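Local coordinates for variable region-containing chitin-binding protein 3 (Branchiostoma floridae, PDB 2FBO) that carries two tandem V-type immunoglobulin domains in this piece of an immune-type receptor, and as a whole probably binds and perhaps hydrolyses chitin, at residues 102-107 / 122-127; 161-166 / 230-235. All coordinates share one frame; numbering follows the deposited sequence.

Contact 1: 102-107 / 122-127; sequences GGRYWC and AKSVVL
Ser124 OG is gripped from two sides of the domain boundary. Arg104 NH1 donates to it at 2.9 Å, with OG close to the guanidinium plane. Asp242 of the second domain is its other partner. Arg104 runs out extended and then bends at chi3 (-69°). This brings its guanidinium back to Ser124, with Val126 CG2 over one face. The other terminal nitrogen, NH2, bonds to the carbonyls of Leu239 and Val138. With an alanine at Arg104, those two carbonyls would probably be left without their shared donor, and Val126 CG2 without the flat group it packs on. Trp106 lies flat against the same serine: Ser124 CB sits 3.4 Å from the centroid of its six-membered ring, a CH-pi contact almost on the ring normal. Trp106 NE1 bonds to Gly42 O. On the opposite face of the sheet, Tyr105 CE1 meets Leu127 CB at 3.6 Å, and Cys107 is disulfide-bonded to Cys24. Paired backbone bonds join Gly103 with Leu127, Tyr105 with Val125 and Cys107 with Lys123. These are strands F and G of the V-set domain. Strand 36-41 flanks F, strand 11-14 flanks G, and strand 241-249 of the second domain meets the Trp106 face.

Contact 2: 161-166 / 230-235; sequences TDCANA and CELATG
Leu232 is the first residue of 230-235 to meet the other segment. Its CB points toward the loop, and with CG beside the backbone N (chi1 -59°) the CD1 branch is carried to Cys163. Leu232 CD1 touches Cys163 CB at 3.7 Å, and Leu232 CB lies 4.0 Å from Ala166 CB. One leucine thus meets both ends of the type II turn that runs from Cys163 to Ala166. The turn itself has only a weak closing bond, Ala166 N to Cys163 O at 3.4 Å. Cys163 is also tied to Cys160 by a disulfide, which staples the loop back to the preceding strand end. Ala233 turns its methyl away and meets the loop through its backbone: Ala233 O is 3.7 Å from Ala166 CA. Next door, the backbones of Ala233 and Asn167 are hydrogen-bonded, where strand 167-175 begins. Thr234 follows as the strand runs out. Its CG2 packs on Ala166 CB at 3.7 Å, while OG1 makes a weak hydrogen bond to Asp240 O. The small Ala166 methyl therefore touches both Leu232 CB and Thr234 CG2, which come to it at roughly a right angle. The contact consists of van der Waals contacts, mostly between apolar side-chain atoms. It joins the B-C loop to the end of strand F in a V-type immunoglobulin domain, where the equivalents of the CDR1 and CDR3 loops lie side by side.

Contact 1 lies in the first V-type domain and contact 2 in the second, and they follow one another along the chain. Their centres are 15 Å apart and their nearest atoms about 7 Å, so they do not touch. Each includes part of a strand F with its disulfide cysteine, within sheets of the same strand order. The start of strand 241-249 touches both contacts. Asp242, already met in contact 1, pairs through its backbone with Leu232. Arg243 forms a salt bridge with Glu231 and touches Trp106. The two repeated domains are therefore packed together through these sheets rather than joined only by the connecting chain.

Contact 1: 102-107 / 122-127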
# COMPACT_ATOMS: atom_id res chain seq x y z
N GLY A 102 -18.02 0.17 5.23
CA GLY A 102 -17.02 0.62 6.18
C GLY A 102 -15.87 -0.36 6.18
O GLY A 102 -16.08 -1.56 6.08
N GLY A 103 -14.65 0.14 6.30
CA GLY A 103 -13.50 -0.75 6.31
C GLY A 103 -12.24 -0.08 5.80
O GLY A 103 -12.15 1.14 5.75
N ARG A 104 -11.27 -0.89 5.41
CA ARG A 104 -10.00 -0.38 4.92
C ARG A 104 -9.85 -0.55 3.41
O ARG A 104 -9.98 -1.66 2.88
CB ARG A 104 -8.85 -1.08 5.66
CG ARG A 104 -7.48 -0.47 5.43
CD ARG A 104 -6.44 -1.10 6.33
NE ARG A 104 -6.64 -0.76 7.74
CZ ARG A 104 -6.25 0.39 8.30
NH1 ARG A 104 -5.63 1.31 7.58
NH2 ARG A 104 -6.46 0.60 9.59
N TYR A 105 -9.59 0.56 2.72
CA TYR A 105 -9.45 0.57 1.27
C TYR A 105 -8.03 0.90 0.83
O TYR A 105 -7.41 1.84 1.33
CB TYR A 105 -10.41 1.59 0.65
CG TYR A 105 -11.86 1.21 0.76
CD1 TYR A 105 -12.53 1.25 1.98
CD2 TYR A 105 -12.57 0.77 -0.36
CE1 TYR A 105 -13.87 0.86 2.09
CE2 TYR A 105 -13.90 0.38 -0.27
CZ TYR A 105 -14.54 0.43 0.95
OH TYR A 105 -15.85 0.04 1.03
N TRP A 106 -7.53 0.13 -0.13
CA TRP A 106 -6.19 0.33 -0.64
C TRP A 106 -6.14 0.95 -2.03
O TRP A 106 -6.81 0.49 -2.95
CB TRP A 106 -5.44 -1.01 -0.70
CG TRP A 106 -5.27 -1.64 0.63
CD1 TRP A 106 -6.16 -2.44 1.28
CD2 TRP A 106 -4.18 -1.43 1.54
NE1 TRP A 106 -5.69 -2.75 2.54
CE2 TRP A 106 -4.48 -2.13 2.72
CE3 TRP A 106 -2.99 -0.70 1.46
CZ2 TRP A 106 -3.62 -2.14 3.83
CZ3 TRP A 106 -2.12 -0.71 2.56
CH2 TRP A 106 -2.45 -1.42 3.73
N CYS A 107 -5.35 2.01 -2.17
CA CYS A 107 -5.14 2.61 -3.47
C CYS A 107 -3.81 2.05 -3.93
O CYS A 107 -2.77 2.40 -3.38
CB CYS A 107 -5.03 4.12 -3.39
SG CYS A 107 -4.78 4.88 -5.03
N ALA A 122 1.30 1.19 -2.66
CA ALA A 122 -0.07 1.20 -2.20
C ALA A 122 -0.15 1.75 -0.79
O ALA A 122 0.77 1.58 0.01
CB ALA A 122 -0.64 -0.22 -2.25
N LYS A 123 -1.24 2.44 -0.51
CA LYS A 123 -1.49 2.99 0.82
C LYS A 123 -2.97 2.83 1.07
O LYS A 123 -3.76 2.74 0.11
CB LYS A 123 -1.09 4.47 0.87
CG LYS A 123 0.41 4.65 1.13
CD LYS A 123 0.77 6.11 1.30
CE LYS A 123 2.23 6.27 1.72
NZ LYS A 123 3.19 5.65 0.76
N SER A 124 -3.36 2.76 2.34
CA SER A 124 -4.76 2.57 2.69
C SER A 124 -5.45 3.79 3.28
O SER A 124 -4.82 4.70 3.84
CB SER A 124 -4.90 1.40 3.67
OG SER A 124 -4.52 1.78 4.98
N VAL A 125 -6.77 3.81 3.14
CA VAL A 125 -7.60 4.89 3.67
C VAL A 125 -8.79 4.20 4.33
O VAL A 125 -9.38 3.29 3.75
CB VAL A 125 -8.10 5.82 2.55
CG1 VAL A 125 -8.93 6.94 3.14
CG2 VAL A 125 -6.92 6.39 1.77
N VAL A 126 -9.11 4.60 5.55
CA VAL A 126 -10.24 4.00 6.24
C VAL A 126 -11.52 4.74 5.90
O VAL A 126 -11.57 5.98 5.97
CB VAL A 126 -10.03 4.00 7.78
CG1 VAL A 126 -11.30 3.55 8.48
CG2 VAL A 126 -8.88 3.08 8.14
N LEU A 127 -12.54 3.98 5.50
CA LEU A 127 -13.84 4.55 5.17
C LEU A 127 -14.70 4.30 6.40
O LEU A 127 -15.02 3.16 6.74
CB LEU A 127 -14.44 3.85 3.94
CG LEU A 127 -15.68 4.48 3.29
CD1 LEU A 127 -15.92 3.83 1.92
CD2 LEU A 127 -16.90 4.30 4.17

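Contact 2: 161-166 / 230-235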
# COMPACT_ATOMS: atom_id res chain seq x y z
N THR A 161 0.22 5.66 14.27
CA THR A 161 -0.79 6.20 15.17
C THR A 161 -1.73 5.07 15.58
O THR A 161 -2.02 4.18 14.77
CB THR A 161 -1.61 7.32 14.50
OG1 THR A 161 -0.75 8.42 14.19
CG2 THR A 161 -2.71 7.80 15.43
N ASP A 162 -2.20 5.10 16.82
CA ASP A 162 -3.09 4.07 17.33
C ASP A 162 -2.46 2.71 17.06
O ASP A 162 -3.12 1.79 16.57
CB ASP A 162 -4.46 4.16 16.65
CG ASP A 162 -5.23 5.39 17.09
OD1 ASP A 162 -5.54 5.49 18.30
OD2 ASP A 162 -5.53 6.25 16.24
N CYS A 163 -1.18 2.59 17.41
CA CYS A 163 -0.41 1.37 17.19
C CYS A 163 0.16 0.74 18.45
O CYS A 163 1.15 -0.00 18.38
CB CYS A 163 0.74 1.66 16.23
SG CYS A 163 1.55 3.28 16.50
N ALA A 164 -0.44 1.01 19.60
CA ALA A 164 0.04 0.46 20.86
C ALA A 164 -0.04 -1.07 20.90
O ALA A 164 -1.08 -1.65 20.58
CB ALA A 164 -0.74 1.05 22.03
N ASN A 165 1.06 -1.70 21.29
CA ASN A 165 1.13 -3.15 21.39
C ASN A 165 0.77 -3.90 20.11
O ASN A 165 0.19 -4.99 20.16
CB ASN A 165 0.22 -3.63 22.53
CG ASN A 165 0.67 -3.12 23.89
OD1 ASN A 165 0.85 -1.91 24.08
ND2 ASN A 165 0.86 -4.03 24.83
N ALA A 166 1.12 -3.33 18.96
CA ALA A 166 0.83 -3.97 17.69
C ALA A 166 1.91 -4.98 17.30
O ALA A 166 3.08 -4.80 17.62
CB ALA A 166 0.71 -2.92 16.59
N CYS A 230 6.48 -1.94 6.21
CA CYS A 230 6.30 -2.11 7.64
C CYS A 230 4.81 -2.26 7.86
O CYS A 230 4.04 -1.36 7.52
CB CYS A 230 6.78 -0.92 8.46
SG CYS A 230 6.41 -1.19 10.23
N GLU A 231 4.41 -3.40 8.42
CA GLU A 231 3.01 -3.65 8.71
C GLU A 231 2.82 -3.80 10.21
O GLU A 231 3.58 -4.50 10.87
CB GLU A 231 2.52 -4.93 8.04
CG GLU A 231 1.15 -5.36 8.54
CD GLU A 231 0.73 -6.73 8.06
OE1 GLU A 231 1.44 -7.71 8.36
OE2 GLU A 231 -0.32 -6.82 7.38
N LEU A 232 1.80 -3.12 10.73
CA LEU A 232 1.45 -3.20 12.14
C LEU A 232 0.05 -3.79 12.20
O LEU A 232 -0.84 -3.33 11.48
CB LEU A 232 1.47 -1.82 12.78
CG LEU A 232 2.79 -1.04 12.71
CD1 LEU A 232 2.64 0.29 13.42
CD2 LEU A 232 3.90 -1.87 13.34
N ALA A 233 -0.15 -4.80 13.03
CA ALA A 233 -1.45 -5.43 13.17
C ALA A 233 -1.84 -5.63 14.63
O ALA A 233 -1.07 -6.17 15.42
CB ALA A 233 -1.47 -6.77 12.44
N THR A 234 -3.05 -5.18 14.97
CA THR A 234 -3.56 -5.29 16.33
C THR A 234 -4.69 -6.31 16.42
O THR A 234 -5.29 -6.49 17.48
CB THR A 234 -4.10 -3.93 16.84
OG1 THR A 234 -5.12 -3.45 15.96
CG2 THR A 234 -2.99 -2.90 16.91
N GLY A 235 -4.96 -6.99 15.30
CA GLY A 235 -6.01 -7.99 15.27
C GLY A 235 -6.18 -8.60 13.90
O GLY A 235 -5.42 -8.31 12.97